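Side-chain contacts in TPR repeat-containing protein YrrB (PDB 2Q7F), which may mediate complex formation among RNA sulfuration components, RNA processing components and aminoacyl-tRNA synthetases: residues T133-L138 against L145-R150; A183-Q188 against A193-N198; K218-Q223 against L228-K233. All coordinates share one frame; numbering follows the deposited sequence.

How the contacts relate
Following the chain from its N terminus, contact 1 comes first. It closes the turn between helix 125-137 and helix 141-154, the two helices of TPR 4. Contact 2 closes the loop between helix 176-188 of TPR 5 and helix 193-205 of TPR 6. Contact 3 closes the loop between helix 211-222 and the C-terminal helix 227-233. The three are in series, and none nests in or crosses another. Contacts 1 and 2 do not touch; their centres lie about 19 Å apart. Contacts 2 and 3 do touch. Phe196 packs on Lys218, and Tyr197 packs on Leu228 and Ala229, so contacts 2 and 3 tie helices 193-205, 211-222 and 227-233 to one another.

Contact 1 (T133-L138 against L145-R150); sequences TVLVKL and LPYLQR
Helix 133-137 and helix 145-150 run roughly antiparallel at 145°, with their short axes 9.7 Å apart, and the CA atoms of Thr133 and Leu148 lie 7.6 Å from each other. The contact is apolar. Leu135 points toward the second helix and brings one methyl to the Tyr147 ring. Its CD1 lies 3.6 Å from Tyr147 CD2 and is almost as near to CE2 of the same ring. The approach to the ring is oblique. In both residues CG is anti to the carbonyl carbon and beside the backbone N (chi1 -81° in Leu135, -52° in Tyr147), and the two side chains cross obliquely where CD1 meets the ring.

Leu148 is buried and points toward helix 133-137. Its two methyls have different neighbours. CD1 meets Val136 CG2 at 4.2 Å, while CD2 lies 4.2 Å from the backbone N of Thr133. The Thr133 hydroxyl is engaged within its own helix, where OG1 is hydrogen-bonded to the carbonyl O of Tyr129. Phe128 and Leu131 also touch Tyr147, and Leu118 of helix 107-120 reaches it from the preceding repeat. The pair is the antiparallel helix hairpin of a tetratricopeptide repeat, here TPR 4.

Contact 2 (A183-Q188 against A193-N198); sequences AAVTEQ and ADAFYN
Thr186 overlaps one face of the Phe196 ring. Its OG1 sits 3.4 Å above the ring plane, offset toward the rim, and the nearest ring atom is Phe196 CZ at 3.5 Å. The methyl shares the overlap: Thr186 CG2 is 3.7 Å from the same CZ. The two side chains meet at about a right angle. The Thr186 hydroxyl is placed anti to the carbonyl carbon (chi1 -81°), and this turns OG1 toward the aromatic side chain. Phe196 reaches across with the far end of its ring, CZ and CE1, rather than with its base.

Beside this pair is a smaller one. Val185 and Ala195 point toward each other, and Val185 CG1 meets Ala195 CB at 3.8 Å. The small alanine lets the backbones come close, with the CA atoms of Val185 and Ala195 6.9 Å apart. Both residues are buried. This is the junction between two tetratricopeptide repeats: helix 176-188 ends TPR 5, and helix 193-205 opens TPR 6. His192, in the loop between them, accepts a hydrogen bond at ND1 from the Ala195 N and also touches Val185.

Phe196 also packs on Met215, Lys218 and Ala219 of helix 211-222. With an alanine here, the gap between the three helices is likely to stay unfilled, and Thr186 would lose the ring face it lies on.

Within the second segment, Asn198 ND2 donates to Asp194 O at 2.7 Å. The donor stands 52° out of the carbonyl plane. The Asn198 backbone N uses the same oxygen, which therefore accepts two bonds from one residue. The Asn198 side chain also touches Phe163 and Met167 of helix 159-172.

Contact 3 (K218-Q223 against L228-K233); sequences KAIDIQ and LALHAK
Apolar packing carries this contact, and Ile220 is at its centre. It points toward helix 228-233 and uses two of its carbons. The inner one, Ile220 CG1, rests against Ala229 CB at 3.8 Å. The outer one, Ile220 CD1, extends further and meets Leu230 CD2 at 4.0 Å. With chi1 at -47°, CG1 is anti to the carbonyl carbon; chi2 is extended and carries CD1 out to the longer side chains. Leu230 crosses Ile220 obliquely and meets it with a single methyl, on a partly exposed side of the contact. Ala219 adds a looser touch, its CB 4.2 Å from Ala229 CB. Ala229 has no more than a methyl here, which lets the backbones draw near: the CA atoms of Ile220 and Ala229 are 6.5 Å apart.

A second kind of contact involves a charged residue. Lys233 gives its aliphatic part to the packing, with CD 3.7 Å from Ile220 CD1. Its CG is anti to the backbone N (chi1 -158°) and the chain stays extended beyond it; this lays the stem obliquely across Ile220. The ammonium end continues past the apolar patch. NZ forms a salt bridge with Asp217, the residue just before segment 218-223. The lysine thus joins the two helices by both its stem and its charge.

The axes of the short segments 218-222 and 228-233 approach to 9.6 Å and run roughly antiparallel, at 145°. Helix 211-222 is the second helix of TPR 6, and helix 227-233 is the last helix of the chain. Helix 193-205 packs against both of them, with Ala193 touching Ile222, and Tyr197 touching Ala232.

Contact 1 (T133-L138 against L145-R150)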
ATOM      1  N   THR A 133      -1.860  -2.300   2.051  1.00 51.52           N
ATOM      2  CA  THR A 133      -0.641  -2.015   2.804  1.00 52.37           C
ATOM      3  C   THR A 133      -0.918  -1.457   4.207  1.00 52.53           C
ATOM      4  O   THR A 133      -0.259  -1.831   5.180  1.00 52.53           O
ATOM      5  CB  THR A 133       0.295  -1.087   2.028  1.00 52.36           C
ATOM      6  OG1 THR A 133       0.367  -1.539   0.672  1.00 53.10           O
ATOM      7  CG2 THR A 133       1.701  -1.130   2.634  1.00 52.65           C
ATOM      8  N   VAL A 134      -1.903  -0.577   4.300  1.00 52.74           N
ATOM      9  CA  VAL A 134      -2.288  -0.015   5.581  1.00 53.04           C
ATOM     10  C   VAL A 134      -2.852  -1.112   6.485  1.00 53.42           C
ATOM     11  O   VAL A 134      -2.576  -1.143   7.684  1.00 53.93           O
ATOM     12  CB  VAL A 134      -3.248   1.198   5.392  1.00 53.09           C
ATOM     13  CG1 VAL A 134      -4.128   1.427   6.610  1.00 52.99           C
ATOM     14  CG2 VAL A 134      -2.430   2.455   5.068  1.00 52.46           C
ATOM     15  N   LEU A 135      -3.608  -2.035   5.902  1.00 53.65           N
ATOM     16  CA  LEU A 135      -4.118  -3.164   6.652  1.00 53.87           C
ATOM     17  C   LEU A 135      -2.984  -4.026   7.201  1.00 54.57           C
ATOM     18  O   LEU A 135      -3.137  -4.656   8.244  1.00 54.50           O
ATOM     19  CB  LEU A 135      -5.067  -3.987   5.796  1.00 53.48           C
ATOM     20  CG  LEU A 135      -6.474  -3.410   5.735  1.00 52.57           C
ATOM     21  CD1 LEU A 135      -7.234  -4.089   4.640  1.00 52.57           C
ATOM     22  CD2 LEU A 135      -7.192  -3.568   7.069  1.00 52.86           C
ATOM     23  N   VAL A 136      -1.850  -4.028   6.501  1.00 55.35           N
ATOM     24  CA  VAL A 136      -0.652  -4.729   6.951  1.00 56.16           C
ATOM     25  C   VAL A 136      -0.048  -4.052   8.185  1.00 56.98           C
ATOM     26  O   VAL A 136       0.174  -4.712   9.214  1.00 56.92           O
ATOM     27  CB  VAL A 136       0.399  -4.867   5.811  1.00 56.35           C
ATOM     28  CG1 VAL A 136       1.772  -5.277   6.359  1.00 55.83           C
ATOM     29  CG2 VAL A 136      -0.083  -5.862   4.755  1.00 55.84           C
ATOM     30  N   LYS A 137       0.196  -2.743   8.092  1.00 57.79           N
ATOM     31  CA  LYS A 137       0.764  -1.987   9.212  1.00 58.86           C
ATOM     32  C   LYS A 137      -0.067  -2.164  10.477  1.00 59.47           C
ATOM     33  O   LYS A 137       0.451  -2.053  11.583  1.00 60.26           O
ATOM     34  CB  LYS A 137       0.875  -0.493   8.890  1.00 59.18           C
ATOM     35  CG  LYS A 137       1.634  -0.136   7.609  1.00 60.03           C
ATOM     36  CD  LYS A 137       3.139  -0.353   7.719  1.00 61.11           C
ATOM     37  CE  LYS A 137       3.849   0.029   6.417  1.00 61.92           C
ATOM     38  NZ  LYS A 137       5.339  -0.103   6.514  1.00 63.45           N
ATOM     39  N   LEU A 138      -1.349  -2.461  10.311  1.00 59.96           N
ATOM     40  CA  LEU A 138      -2.267  -2.563  11.434  1.00 60.67           C
ATOM     41  C   LEU A 138      -2.451  -3.986  11.982  1.00 61.31           C
ATOM     42  O   LEU A 138      -3.460  -4.269  12.644  1.00 61.38           O
ATOM     43  CB  LEU A 138      -3.628  -1.991  11.028  1.00 60.58           C
ATOM     44  CG  LEU A 138      -3.704  -0.488  10.772  1.00 60.94           C
ATOM     45  CD1 LEU A 138      -5.092  -0.125  10.253  1.00 60.45           C
ATOM     46  CD2 LEU A 138      -3.354   0.309  12.045  1.00 61.14           C
ATOM     47  N   LEU A 145      -5.280  -9.211   2.605  1.00 53.77           N
ATOM     48  CA  LEU A 145      -5.092 -10.260   1.611  1.00 53.10           C
ATOM     49  C   LEU A 145      -5.949 -10.111   0.344  1.00 52.37           C
ATOM     50  O   LEU A 145      -5.394 -10.099  -0.755  1.00 52.38           O
ATOM     51  CB  LEU A 145      -5.288 -11.625   2.272  1.00 52.90           C
ATOM     52  CG  LEU A 145      -4.528 -12.834   1.738  1.00 53.67           C
ATOM     53  CD1 LEU A 145      -3.030 -12.705   1.931  1.00 53.96           C
ATOM     54  CD2 LEU A 145      -5.036 -14.075   2.446  1.00 53.89           C
ATOM     55  N   PRO A 146      -7.289 -10.000   0.484  1.00 51.72           N
ATOM     56  CA  PRO A 146      -8.135  -9.874  -0.709  1.00 51.39           C
ATOM     57  C   PRO A 146      -7.889  -8.617  -1.553  1.00 50.96           C
ATOM     58  O   PRO A 146      -8.048  -8.667  -2.782  1.00 50.74           O
ATOM     59  CB  PRO A 146      -9.558  -9.870  -0.139  1.00 51.37           C
ATOM     60  CG  PRO A 146      -9.406  -9.462   1.274  1.00 51.81           C
ATOM     61  CD  PRO A 146      -8.099 -10.033   1.715  1.00 51.70           C
ATOM     62  N   TYR A 147      -7.516  -7.512  -0.904  1.00 50.40           N
ATOM     63  CA  TYR A 147      -7.271  -6.248  -1.606  1.00 49.86           C
ATOM     64  C   TYR A 147      -5.896  -6.255  -2.251  1.00 49.79           C
ATOM     65  O   TYR A 147      -5.736  -5.756  -3.357  1.00 49.79           O
ATOM     66  CB  TYR A 147      -7.405  -5.040  -0.667  1.00 49.55           C
ATOM     67  CG  TYR A 147      -8.700  -4.994   0.110  1.00 48.95           C
ATOM     68  CD1 TYR A 147      -9.926  -4.784  -0.536  1.00 47.19           C
ATOM     69  CD2 TYR A 147      -8.700  -5.150   1.494  1.00 48.37           C
ATOM     70  CE1 TYR A 147     -11.120  -4.747   0.184  1.00 47.09           C
ATOM     71  CE2 TYR A 147      -9.882  -5.105   2.224  1.00 48.53           C
ATOM     72  CZ  TYR A 147     -11.094  -4.904   1.562  1.00 48.67           C
ATOM     73  OH  TYR A 147     -12.267  -4.875   2.294  1.00 49.58           O
ATOM     74  N   LEU A 148      -4.904  -6.804  -1.549  1.00 49.64           N
ATOM     75  CA  LEU A 148      -3.570  -6.979  -2.118  1.00 49.75           C
ATOM     76  C   LEU A 148      -3.590  -7.931  -3.303  1.00 49.89           C
ATOM     77  O   LEU A 148      -2.887  -7.705  -4.291  1.00 49.67           O
ATOM     78  CB  LEU A 148      -2.577  -7.483  -1.075  1.00 49.41           C
ATOM     79  CG  LEU A 148      -2.007  -6.428  -0.136  1.00 49.68           C
ATOM     80  CD1 LEU A 148      -1.052  -7.084   0.849  1.00 49.65           C
ATOM     81  CD2 LEU A 148      -1.321  -5.303  -0.905  1.00 48.77           C
ATOM     82  N   GLN A 149      -4.390  -8.992  -3.193  1.00 50.13           N
ATOM     83  CA  GLN A 149      -4.577  -9.942  -4.287  1.00 50.98           C
ATOM     84  C   GLN A 149      -5.079  -9.200  -5.510  1.00 50.88           C
ATOM     85  O   GLN A 149      -4.621  -9.433  -6.631  1.00 50.80           O
ATOM     86  CB  GLN A 149      -5.579 -11.046  -3.906  1.00 50.97           C
ATOM     87  CG  GLN A 149      -5.731 -12.133  -4.977  1.00 51.74           C
ATOM     88  CD  GLN A 149      -6.680 -13.251  -4.574  1.00 51.79           C
ATOM     89  OE1 GLN A 149      -7.889 -13.038  -4.425  1.00 52.87           O
ATOM     90  NE2 GLN A 149      -6.137 -14.455  -4.408  1.00 51.64           N
ATOM     91  N   ARG A 150      -6.018  -8.294  -5.266  1.00 51.03           N
ATOM     92  CA  ARG A 150      -6.680  -7.565  -6.319  1.00 51.36           C
ATOM     93  C   ARG A 150      -5.730  -6.600  -7.020  1.00 51.60           C
ATOM     94  O   ARG A 150      -5.703  -6.553  -8.246  1.00 51.70           O
ATOM     95  CB  ARG A 150      -7.904  -6.845  -5.764  1.00 51.29           C
ATOM     96  CG  ARG A 150      -8.861  -6.326  -6.819  1.00 51.92           C
ATOM     97  CD  ARG A 150      -9.233  -7.377  -7.851  1.00 51.30           C
ATOM     98  NE  ARG A 150      -9.881  -6.731  -8.977  1.00 51.90           N
ATOM     99  CZ  ARG A 150     -10.025  -7.268 -10.183  1.00 52.44           C
ATOM    100  NH1 ARG A 150      -9.559  -8.484 -10.443  1.00 52.16           N
ATOM    101  NH2 ARG A 150     -10.636  -6.572 -11.131  1.00 51.27           N
TER

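Contact 2 (A183-Q188 against A193-N198)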
ATOM      1  N   ALA A 183       8.727 -15.268  -6.367  1.00 58.93           N
ATOM      2  CA  ALA A 183       9.445 -15.617  -7.598  1.00 59.40           C
ATOM      3  C   ALA A 183       9.193 -14.609  -8.714  1.00 59.78           C
ATOM      4  O   ALA A 183      10.127 -14.185  -9.397  1.00 59.83           O
ATOM      5  CB  ALA A 183       9.082 -17.018  -8.055  1.00 59.11           C
ATOM      6  N   ALA A 184       7.932 -14.221  -8.888  1.00 60.48           N
ATOM      7  CA  ALA A 184       7.560 -13.243  -9.915  1.00 61.19           C
ATOM      8  C   ALA A 184       8.214 -11.877  -9.668  1.00 61.66           C
ATOM      9  O   ALA A 184       8.606 -11.191 -10.621  1.00 61.87           O
ATOM     10  CB  ALA A 184       6.044 -13.117 -10.012  1.00 61.05           C
ATOM     11  N   VAL A 185       8.340 -11.505  -8.391  1.00 62.14           N
ATOM     12  CA  VAL A 185       9.050 -10.287  -7.979  1.00 62.66           C
ATOM     13  C   VAL A 185      10.521 -10.372  -8.381  1.00 63.02           C
ATOM     14  O   VAL A 185      11.100  -9.384  -8.842  1.00 62.95           O
ATOM     15  CB  VAL A 185       8.932 -10.043  -6.450  1.00 62.86           C
ATOM     16  CG1 VAL A 185       9.858  -8.907  -5.988  1.00 62.70           C
ATOM     17  CG2 VAL A 185       7.480  -9.748  -6.060  1.00 63.03           C
ATOM     18  N   THR A 186      11.103 -11.561  -8.205  1.00 63.48           N
ATOM     19  CA  THR A 186      12.469 -11.868  -8.634  1.00 63.99           C
ATOM     20  C   THR A 186      12.639 -11.708 -10.152  1.00 64.23           C
ATOM     21  O   THR A 186      13.679 -11.232 -10.613  1.00 64.26           O
ATOM     22  CB  THR A 186      12.886 -13.296  -8.173  1.00 64.02           C
ATOM     23  OG1 THR A 186      13.293 -13.251  -6.801  1.00 64.46           O
ATOM     24  CG2 THR A 186      14.033 -13.848  -9.006  1.00 64.25           C
ATOM     25  N   GLU A 187      11.615 -12.092 -10.918  1.00 64.49           N
ATOM     26  CA  GLU A 187      11.662 -11.971 -12.380  1.00 64.85           C
ATOM     27  C   GLU A 187      11.656 -10.508 -12.839  1.00 64.71           C
ATOM     28  O   GLU A 187      12.454 -10.121 -13.691  1.00 64.90           O
ATOM     29  CB  GLU A 187      10.523 -12.759 -13.055  1.00 65.01           C
ATOM     30  CG  GLU A 187      10.742 -13.007 -14.566  1.00 65.15           C
ATOM     31  CD  GLU A 187       9.547 -13.663 -15.270  1.00 65.27           C
ATOM     32  OE1 GLU A 187       8.601 -14.120 -14.587  1.00 65.72           O
ATOM     33  OE2 GLU A 187       9.558 -13.723 -16.522  1.00 65.56           O
ATOM     34  N   GLN A 188      10.766  -9.701 -12.269  1.00 64.57           N
ATOM     35  CA  GLN A 188      10.679  -8.288 -12.635  1.00 64.56           C
ATOM     36  C   GLN A 188      11.849  -7.490 -12.061  1.00 64.43           C
ATOM     37  O   GLN A 188      12.520  -6.758 -12.788  1.00 64.49           O
ATOM     38  CB  GLN A 188       9.337  -7.695 -12.196  1.00 64.62           C
ATOM     39  CG  GLN A 188       8.146  -8.287 -12.942  1.00 65.22           C
ATOM     40  CD  GLN A 188       6.831  -8.117 -12.208  1.00 65.86           C
ATOM     41  OE1 GLN A 188       6.419  -7.001 -11.880  1.00 65.98           O
ATOM     42  NE2 GLN A 188       6.152  -9.232 -11.960  1.00 66.05           N
ATOM     43  N   ALA A 193      16.520  -7.943  -3.004  1.00 60.13           N
ATOM     44  CA  ALA A 193      17.047  -8.776  -1.915  1.00 59.94           C
ATOM     45  C   ALA A 193      15.976  -9.229  -0.909  1.00 59.87           C
ATOM     46  O   ALA A 193      15.941 -10.408  -0.529  1.00 59.56           O
ATOM     47  CB  ALA A 193      18.188  -8.052  -1.197  1.00 59.96           C
ATOM     48  N   ASP A 194      15.114  -8.294  -0.493  1.00 59.69           N
ATOM     49  CA  ASP A 194      14.035  -8.568   0.461  1.00 59.59           C
ATOM     50  C   ASP A 194      13.174  -9.767   0.080  1.00 59.34           C
ATOM     51  O   ASP A 194      12.847 -10.598   0.935  1.00 59.02           O
ATOM     52  CB  ASP A 194      13.138  -7.343   0.626  1.00 59.80           C
ATOM     53  CG  ASP A 194      13.765  -6.281   1.487  1.00 60.64           C
ATOM     54  OD1 ASP A 194      14.901  -6.500   1.952  1.00 62.43           O
ATOM     55  OD2 ASP A 194      13.125  -5.226   1.697  1.00 61.29           O
ATOM     56  N   ALA A 195      12.814  -9.839  -1.205  1.00 59.14           N
ATOM     57  CA  ALA A 195      12.007 -10.935  -1.732  1.00 58.93           C
ATOM     58  C   ALA A 195      12.711 -12.256  -1.489  1.00 58.85           C
ATOM     59  O   ALA A 195      12.124 -13.171  -0.906  1.00 58.94           O
ATOM     60  CB  ALA A 195      11.730 -10.744  -3.217  1.00 59.03           C
ATOM     61  N   PHE A 196      13.974 -12.342  -1.917  1.00 58.70           N
ATOM     62  CA  PHE A 196      14.794 -13.533  -1.687  1.00 58.43           C
ATOM     63  C   PHE A 196      14.837 -13.927  -0.206  1.00 58.18           C
ATOM     64  O   PHE A 196      14.712 -15.105   0.128  1.00 57.82           O
ATOM     65  CB  PHE A 196      16.210 -13.346  -2.245  1.00 58.53           C
ATOM     66  CG  PHE A 196      16.338 -13.684  -3.711  1.00 58.92           C
ATOM     67  CD1 PHE A 196      16.643 -12.696  -4.643  1.00 59.16           C
ATOM     68  CD2 PHE A 196      16.163 -14.995  -4.158  1.00 58.83           C
ATOM     69  CE1 PHE A 196      16.766 -13.006  -5.996  1.00 58.65           C
ATOM     70  CE2 PHE A 196      16.280 -15.311  -5.505  1.00 58.32           C
ATOM     71  CZ  PHE A 196      16.581 -14.316  -6.423  1.00 58.43           C
ATOM     72  N   TYR A 197      14.986 -12.937   0.672  1.00 58.17           N
ATOM     73  CA  TYR A 197      15.022 -13.185   2.112  1.00 58.29           C
ATOM     74  C   TYR A 197      13.705 -13.761   2.605  1.00 58.34           C
ATOM     75  O   TYR A 197      13.688 -14.746   3.350  1.00 58.35           O
ATOM     76  CB  TYR A 197      15.358 -11.908   2.890  1.00 58.46           C
ATOM     77  CG  TYR A 197      14.944 -11.966   4.346  1.00 58.63           C
ATOM     78  CD1 TYR A 197      15.670 -12.725   5.274  1.00 58.72           C
ATOM     79  CD2 TYR A 197      13.823 -11.268   4.795  1.00 58.42           C
ATOM     80  CE1 TYR A 197      15.289 -12.781   6.614  1.00 58.72           C
ATOM     81  CE2 TYR A 197      13.434 -11.318   6.123  1.00 58.71           C
ATOM     82  CZ  TYR A 197      14.170 -12.073   7.026  1.00 58.81           C
ATOM     83  OH  TYR A 197      13.774 -12.112   8.339  1.00 58.78           O
ATOM     84  N   ASN A 198      12.607 -13.137   2.190  1.00 58.40           N
ATOM     85  CA  ASN A 198      11.274 -13.577   2.592  1.00 58.69           C
ATOM     86  C   ASN A 198      10.895 -14.928   1.988  1.00 59.04           C
ATOM     87  O   ASN A 198      10.121 -15.685   2.580  1.00 59.05           O
ATOM     88  CB  ASN A 198      10.231 -12.498   2.280  1.00 58.49           C
ATOM     89  CG  ASN A 198      10.305 -11.329   3.247  1.00 58.00           C
ATOM     90  OD1 ASN A 198       9.788 -11.397   4.358  1.00 57.15           O
ATOM     91  ND2 ASN A 198      10.956 -10.247   2.825  1.00 58.58           N
TER

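Contact 3 (K218-Q223 against L228-K233)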
ATOM      1  N   LYS A 218      21.331 -15.753  -1.990  1.00 74.80           N
ATOM      2  CA  LYS A 218      21.136 -14.764  -3.045  1.00 74.61           C
ATOM      3  C   LYS A 218      20.735 -13.391  -2.508  1.00 74.30           C
ATOM      4  O   LYS A 218      20.952 -12.378  -3.172  1.00 74.30           O
ATOM      5  CB  LYS A 218      20.135 -15.277  -4.083  1.00 74.73           C
ATOM      6  CG  LYS A 218      20.208 -14.550  -5.419  1.00 75.22           C
ATOM      7  CD  LYS A 218      19.937 -15.472  -6.602  1.00 75.78           C
ATOM      8  CE  LYS A 218      21.218 -16.073  -7.153  1.00 75.77           C
ATOM      9  NZ  LYS A 218      21.034 -16.540  -8.554  1.00 75.77           N
ATOM     10  N   ALA A 219      20.174 -13.360  -1.302  1.00 74.11           N
ATOM     11  CA  ALA A 219      19.830 -12.102  -0.636  1.00 73.86           C
ATOM     12  C   ALA A 219      21.072 -11.384  -0.119  1.00 73.68           C
ATOM     13  O   ALA A 219      21.196 -10.172  -0.273  1.00 73.60           O
ATOM     14  CB  ALA A 219      18.838 -12.338   0.496  1.00 73.83           C
ATOM     15  N   ILE A 220      21.984 -12.134   0.496  1.00 73.59           N
ATOM     16  CA  ILE A 220      23.254 -11.578   0.968  1.00 73.46           C
ATOM     17  C   ILE A 220      24.137 -11.243  -0.238  1.00 73.44           C
ATOM     18  O   ILE A 220      24.802 -10.204  -0.268  1.00 73.31           O
ATOM     19  CB  ILE A 220      23.985 -12.542   1.929  1.00 73.44           C
ATOM     20  CG1 ILE A 220      23.011 -13.080   2.982  1.00 73.54           C
ATOM     21  CG2 ILE A 220      25.162 -11.836   2.595  1.00 73.55           C
ATOM     22  CD1 ILE A 220      23.577 -14.158   3.877  1.00 73.33           C
ATOM     23  N   ASP A 221      24.116 -12.141  -1.222  1.00 73.38           N
ATOM     24  CA  ASP A 221      24.727 -11.942  -2.537  1.00 73.32           C
ATOM     25  C   ASP A 221      24.411 -10.550  -3.101  1.00 73.15           C
ATOM     26  O   ASP A 221      25.309  -9.847  -3.570  1.00 73.11           O
ATOM     27  CB  ASP A 221      24.216 -13.039  -3.483  1.00 73.51           C
ATOM     28  CG  ASP A 221      24.921 -13.055  -4.828  1.00 74.02           C
ATOM     29  OD1 ASP A 221      24.785 -12.083  -5.605  1.00 74.84           O
ATOM     30  OD2 ASP A 221      25.584 -14.069  -5.123  1.00 74.47           O
ATOM     31  N   ILE A 222      23.139 -10.160  -3.048  1.00 72.87           N
ATOM     32  CA  ILE A 222      22.706  -8.860  -3.561  1.00 72.68           C
ATOM     33  C   ILE A 222      23.115  -7.726  -2.615  1.00 72.56           C
ATOM     34  O   ILE A 222      23.786  -6.781  -3.033  1.00 72.54           O
ATOM     35  CB  ILE A 222      21.172  -8.834  -3.871  1.00 72.64           C
ATOM     36  CG1 ILE A 222      20.841  -9.689  -5.107  1.00 72.62           C
ATOM     37  CG2 ILE A 222      20.655  -7.402  -4.049  1.00 72.66           C
ATOM     38  CD1 ILE A 222      21.424  -9.182  -6.438  1.00 72.60           C
ATOM     39  N   GLN A 223      22.722  -7.835  -1.349  1.00 72.42           N
ATOM     40  CA  GLN A 223      23.054  -6.832  -0.341  1.00 72.29           C
ATOM     41  C   GLN A 223      23.900  -7.450   0.784  1.00 72.19           C
ATOM     42  O   GLN A 223      23.364  -8.109   1.677  1.00 72.18           O
ATOM     43  CB  GLN A 223      21.777  -6.192   0.209  1.00 72.22           C
ATOM     44  CG  GLN A 223      22.015  -4.978   1.098  1.00 72.48           C
ATOM     45  CD  GLN A 223      20.730  -4.317   1.577  1.00 72.26           C
ATOM     46  OE1 GLN A 223      19.637  -4.872   1.452  1.00 72.11           O
ATOM     47  NE2 GLN A 223      20.864  -3.120   2.132  1.00 72.50           N
ATOM     48  N   LEU A 228      19.282  -9.151   8.662  1.00 69.47           N
ATOM     49  CA  LEU A 228      18.232 -10.148   8.860  1.00 69.08           C
ATOM     50  C   LEU A 228      18.513 -11.439   8.085  1.00 68.92           C
ATOM     51  O   LEU A 228      18.373 -12.535   8.633  1.00 68.96           O
ATOM     52  CB  LEU A 228      16.854  -9.572   8.524  1.00 69.06           C
ATOM     53  CG  LEU A 228      15.974  -9.044   9.670  1.00 69.20           C
ATOM     54  CD1 LEU A 228      16.758  -8.369  10.820  1.00 69.89           C
ATOM     55  CD2 LEU A 228      14.906  -8.104   9.128  1.00 69.08           C
ATOM     56  N   ALA A 229      18.934 -11.318   6.827  1.00 68.75           N
ATOM     57  CA  ALA A 229      19.339 -12.494   6.052  1.00 68.65           C
ATOM     58  C   ALA A 229      20.523 -13.162   6.722  1.00 68.66           C
ATOM     59  O   ALA A 229      20.625 -14.385   6.729  1.00 68.92           O
ATOM     60  CB  ALA A 229      19.673 -12.123   4.616  1.00 68.58           C
ATOM     61  N   LEU A 230      21.402 -12.350   7.301  1.00 68.85           N
ATOM     62  CA  LEU A 230      22.579 -12.846   8.013  1.00 69.09           C
ATOM     63  C   LEU A 230      22.202 -13.647   9.255  1.00 69.20           C
ATOM     64  O   LEU A 230      22.625 -14.796   9.413  1.00 69.12           O
ATOM     65  CB  LEU A 230      23.527 -11.693   8.376  1.00 69.16           C
ATOM     66  CG  LEU A 230      24.368 -11.110   7.232  1.00 69.01           C
ATOM     67  CD1 LEU A 230      24.958  -9.764   7.622  1.00 68.76           C
ATOM     68  CD2 LEU A 230      25.459 -12.090   6.803  1.00 68.69           C
ATOM     69  N   HIS A 231      21.398 -13.040  10.124  1.00 69.43           N
ATOM     70  CA  HIS A 231      20.941 -13.700  11.340  1.00 69.66           C
ATOM     71  C   HIS A 231      20.086 -14.924  11.027  1.00 69.95           C
ATOM     72  O   HIS A 231      20.189 -15.944  11.708  1.00 69.94           O
ATOM     73  CB  HIS A 231      20.182 -12.723  12.240  1.00 69.58           C
ATOM     74  CG  HIS A 231      21.013 -11.573  12.718  1.00 69.48           C
ATOM     75  ND1 HIS A 231      22.341 -11.706  13.064  1.00 69.36           N
ATOM     76  CD2 HIS A 231      20.700 -10.271  12.920  1.00 69.29           C
ATOM     77  CE1 HIS A 231      22.814 -10.535  13.450  1.00 69.15           C
ATOM     78  NE2 HIS A 231      21.838  -9.648  13.372  1.00 69.73           N
ATOM     79  N   ALA A 232      19.264 -14.824   9.984  1.00 70.34           N
ATOM     80  CA  ALA A 232      18.425 -15.941   9.549  1.00 70.86           C
ATOM     81  C   ALA A 232      19.251 -17.153   9.113  1.00 71.23           C
ATOM     82  O   ALA A 232      18.847 -18.296   9.328  1.00 71.30           O
ATOM     83  CB  ALA A 232      17.486 -15.505   8.427  1.00 70.72           C
ATOM     84  N   LYS A 233      20.409 -16.890   8.511  1.00 71.79           N
ATOM     85  CA  LYS A 233      21.260 -17.944   7.955  1.00 72.30           C
ATOM     86  C   LYS A 233      22.057 -18.677   9.038  1.00 72.55           C
ATOM     87  O   LYS A 233      22.398 -19.853   8.869  1.00 72.60           O
ATOM     88  CB  LYS A 233      22.197 -17.357   6.893  1.00 72.34           C
ATOM     89  CG  LYS A 233      22.743 -18.365   5.885  1.00 72.57           C
ATOM     90  CD  LYS A 233      23.781 -17.715   4.971  1.00 72.32           C
ATOM     91  CE  LYS A 233      24.509 -18.745   4.123  1.00 72.55           C
ATOM     92  NZ  LYS A 233      25.637 -18.139   3.361  1.00 71.86           N
TER